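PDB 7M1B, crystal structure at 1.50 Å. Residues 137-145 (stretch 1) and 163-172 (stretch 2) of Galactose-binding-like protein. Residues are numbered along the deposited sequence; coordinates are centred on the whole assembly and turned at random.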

# COMPACT_ATOMS: atom_id res chain seq x y z
N TYR A 137 19.16 14.72 17.77
CA TYR A 137 19.36 15.05 16.38
C TYR A 137 20.55 14.28 15.84
O TYR A 137 21.67 14.43 16.27
N LEU A 138 20.27 13.33 14.94
CA LEU A 138 21.26 12.37 14.45
C LEU A 138 21.37 12.61 12.94
O LEU A 138 20.44 13.23 12.40
N ILE A 139 22.56 12.30 12.38
CA ILE A 139 22.88 12.41 10.93
C ILE A 139 23.39 11.05 10.47
O ILE A 139 24.38 10.53 11.00
N PHE A 140 22.66 10.47 9.52
CA PHE A 140 23.06 9.17 9.05
C PHE A 140 23.72 9.32 7.69
O PHE A 140 23.11 9.90 6.80
N ASP A 141 24.97 8.84 7.55
CA ASP A 141 25.65 8.90 6.27
C ASP A 141 25.68 7.49 5.71
O ASP A 141 26.26 6.60 6.34
N VAL A 142 25.08 7.27 4.52
CA VAL A 142 24.92 5.89 4.03
C VAL A 142 25.70 5.73 2.71
O VAL A 142 25.44 6.51 1.72
N SER A 143 26.70 4.83 2.76
CA SER A 143 27.64 4.73 1.65
C SER A 143 27.45 3.44 0.88
O SER A 143 27.07 2.41 1.44
N THR A 144 27.73 3.51 -0.43
CA THR A 144 27.84 2.32 -1.25
C THR A 144 29.10 2.49 -2.10
O THR A 144 29.66 3.59 -2.16
N LYS A 145 29.54 1.40 -2.73
CA LYS A 145 30.77 1.40 -3.50
C LYS A 145 30.49 1.91 -4.92
O LYS A 145 29.41 1.57 -5.45
N ASN A 163 11.35 6.81 16.58
CA ASN A 163 11.40 5.57 15.83
C ASN A 163 11.89 5.93 14.43
O ASN A 163 11.09 6.37 13.60
N ILE A 164 13.21 5.84 14.24
CA ILE A 164 13.87 6.35 13.04
C ILE A 164 13.65 5.30 11.98
O ILE A 164 13.84 4.16 12.32
N GLY A 165 13.28 5.71 10.79
CA GLY A 165 13.09 4.77 9.67
C GLY A 165 13.16 5.55 8.35
O GLY A 165 12.46 6.55 8.19
N PHE A 166 14.06 5.16 7.45
CA PHE A 166 14.18 5.89 6.18
C PHE A 166 14.72 4.94 5.13
O PHE A 166 15.28 3.91 5.51
N THR A 167 14.61 5.30 3.84
CA THR A 167 14.99 4.36 2.79
C THR A 167 15.98 5.03 1.85
O THR A 167 15.98 6.25 1.67
N LEU A 168 16.81 4.19 1.24
CA LEU A 168 17.56 4.59 0.07
C LEU A 168 17.10 3.68 -1.06
O LEU A 168 17.09 2.46 -0.87
N ARG A 169 16.88 4.25 -2.24
CA ARG A 169 16.42 3.47 -3.38
C ARG A 169 17.36 3.74 -4.55
O ARG A 169 18.38 4.41 -4.39
N GLY A 170 17.04 3.16 -5.71
CA GLY A 170 17.86 3.32 -6.91
C GLY A 170 18.81 2.15 -7.14
O GLY A 170 19.72 2.27 -7.95
N PHE A 171 18.61 1.01 -6.46
CA PHE A 171 19.57 -0.07 -6.54
C PHE A 171 18.96 -1.30 -7.24
O PHE A 171 17.80 -1.66 -7.06
N SER A 172 19.80 -1.98 -7.96
CA SER A 172 19.44 -3.22 -8.61
C SER A 172 19.20 -4.36 -7.60
O SER A 172 19.81 -4.38 -6.54

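The two stretches meet as a face-to-face packing of β-strands, held together by interleaved apolar side chains without a single hydrogen bond between them. The strand that begins at Leu 138 and strand 163-168 run in roughly the same direction, their axes inclined by 28° and 10.0 Å apart at closest approach, a spacing too wide for backbone pairing and suited to a layer of side chains. The alternation of the β-strand sets the pattern: Leu 138, Phe 140, Val 142 and Thr 144 direct their CA-to-CB bonds toward the second stretch, and Ile 164, Phe 166 and Leu 168 answer from the other side. Phe 171, in the following loop, also points toward the first stretch. Together they bury 350 Å², counting both surfaces.

At the start of the strands, Leu 138 and Ile 164 both adopt the mt rotamer, and their methyl groups meet with Leu 138 CD1 3.7 Å from Ile 164 CD1. The same Ile 164 CD1 lies 3.8 Å from Phe 140 CZ, near the plane of that ring, so one methyl touches both the leucine and the edge of the ring.

Phe 140 and Phe 166 form the middle of the contact. Phe 140, with chi1 m, presents one face to the edge of Phe 166, whose chi1 is p; the ring centroids are 5.2 Å apart and the planes are inclined at 62°. This edge-to-face arrangement brings the rim hydrogens of one ring over the π face of the other. Phe 166 also reaches close to the base of its partner, with Phe 166 CZ 3.6 Å from Phe 140 CB. Val 142, in the t rotamer, packs against two neighbours: its CG2 reaches both the Phe 166 edge, 4.1 Å from Phe 166 CE2, and Leu 168 CD1, at 3.9 Å, and Val 142 CG1 is 3.6 Å from Leu 168 CD1. Leu 168 makes this contact with chi1 at -86° and chi2 at 90°.

Beyond strand 163-168, Arg 169 and Gly 170 make no contact with the first stretch, and Phe 171 resumes the packing. Gly 170 has a positive phi of 97°, where a CB would press against the preceding carbonyl oxygen. Phe 171, chi1 m, places CZ 3.7 Å from Thr 144 CG2; the threonine, in the p rotamer, thus contributes a methyl group to this largely apolar layer.

No polar pair joins the stretches; Thr 144 OG1 lies beside the Phe 171 ring, 3.8 Å from Phe 171 CE1. Asp 141 and Ser 143 point away from the second stretch, and both carboxylate oxygens of Asp 141 are hydrogen-bonded elsewhere in the structure. Packing between the stretches therefore rests on shape and apolar burial.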

# COMPACT_ATOMS: atom_id res chain seq x y z
CB TYR A 137 19.45 16.56 16.17
CG TYR A 137 19.55 17.08 14.75
CD1 TYR A 137 18.40 17.35 14.02
CD2 TYR A 137 20.78 17.31 14.14
CE1 TYR A 137 18.46 17.82 12.71
CE2 TYR A 137 20.86 17.81 12.85
CZ TYR A 137 19.70 18.11 12.14
OH TYR A 137 19.79 18.55 10.84
CB LEU A 138 20.76 10.94 14.80
CG LEU A 138 20.65 10.63 16.31
CD1 LEU A 138 19.99 9.25 16.48
CD2 LEU A 138 22.03 10.65 17.00
CB ILE A 139 23.96 13.52 10.76
CG1 ILE A 139 23.71 14.71 11.70
CG2 ILE A 139 24.05 14.00 9.29
CD1 ILE A 139 22.51 15.55 11.33
CB PHE A 140 21.82 8.28 8.95
CG PHE A 140 21.19 7.89 10.26
CD1 PHE A 140 20.42 8.80 11.00
CD2 PHE A 140 21.36 6.61 10.79
CE1 PHE A 140 19.81 8.42 12.18
CE2 PHE A 140 20.73 6.22 11.96
CZ PHE A 140 19.95 7.12 12.66
CB ASP A 141 27.10 9.39 6.41
CG ASP A 141 27.19 10.87 6.74
OD1 ASP A 141 26.47 11.66 6.06
OD2 ASP A 141 27.95 11.22 7.68
CB VAL A 142 23.44 5.48 3.81
CG1 VAL A 142 23.37 4.06 3.27
CG2 VAL A 142 22.63 5.61 5.09
CB SER A 143 29.08 4.88 2.12
OG SER A 143 29.26 6.07 2.88
CB THR A 144 26.57 1.99 -2.05
OG1 THR A 144 26.36 3.04 -3.02
CG2 THR A 144 25.33 1.85 -1.20
CB LYS A 145 31.45 0.03 -3.49
CG LYS A 145 32.07 -0.40 -2.16
CD LYS A 145 33.14 -1.48 -2.33
CE LYS A 145 33.57 -2.14 -1.03
NZ LYS A 145 32.87 -3.42 -0.77
CB ASN A 163 10.03 4.88 15.84
CG ASN A 163 9.67 4.29 17.20
OD1 ASN A 163 8.65 4.66 17.77
ND2 ASN A 163 10.50 3.39 17.73
CB ILE A 164 15.37 6.57 13.30
CG1 ILE A 164 15.52 7.79 14.26
CG2 ILE A 164 16.18 6.77 12.04
CD1 ILE A 164 16.94 8.02 14.76
CB PHE A 166 15.07 7.14 6.28
CG PHE A 166 16.50 6.89 6.74
CD1 PHE A 166 16.80 6.65 8.08
CD2 PHE A 166 17.54 6.86 5.81
CE1 PHE A 166 18.12 6.41 8.47
CE2 PHE A 166 18.84 6.58 6.19
CZ PHE A 166 19.14 6.39 7.53
CB THR A 167 13.81 3.84 1.98
OG1 THR A 167 13.33 4.89 1.14
CG2 THR A 167 12.70 3.33 2.87
CB LEU A 168 19.03 4.21 0.25
CG LEU A 168 19.93 5.17 0.97
CD1 LEU A 168 19.92 4.85 2.46
CD2 LEU A 168 21.33 5.00 0.39
CB ARG A 169 14.94 3.79 -3.67
CG ARG A 169 14.00 3.34 -2.55
CD ARG A 169 12.63 3.07 -3.10
NE ARG A 169 11.69 3.37 -2.03
CZ ARG A 169 11.02 2.48 -1.33
NH1 ARG A 169 11.07 1.20 -1.63
NH2 ARG A 169 10.19 2.94 -0.41
CB PHE A 171 20.02 -0.52 -5.16
CG PHE A 171 20.86 0.52 -4.49
CD1 PHE A 171 22.23 0.58 -4.73
CD2 PHE A 171 20.27 1.52 -3.73
CE1 PHE A 171 23.02 1.56 -4.17
CE2 PHE A 171 21.05 2.50 -3.14
CZ PHE A 171 22.42 2.53 -3.38
CB SER A 172 20.54 -3.53 -9.63
OG SER A 172 21.79 -3.73 -8.99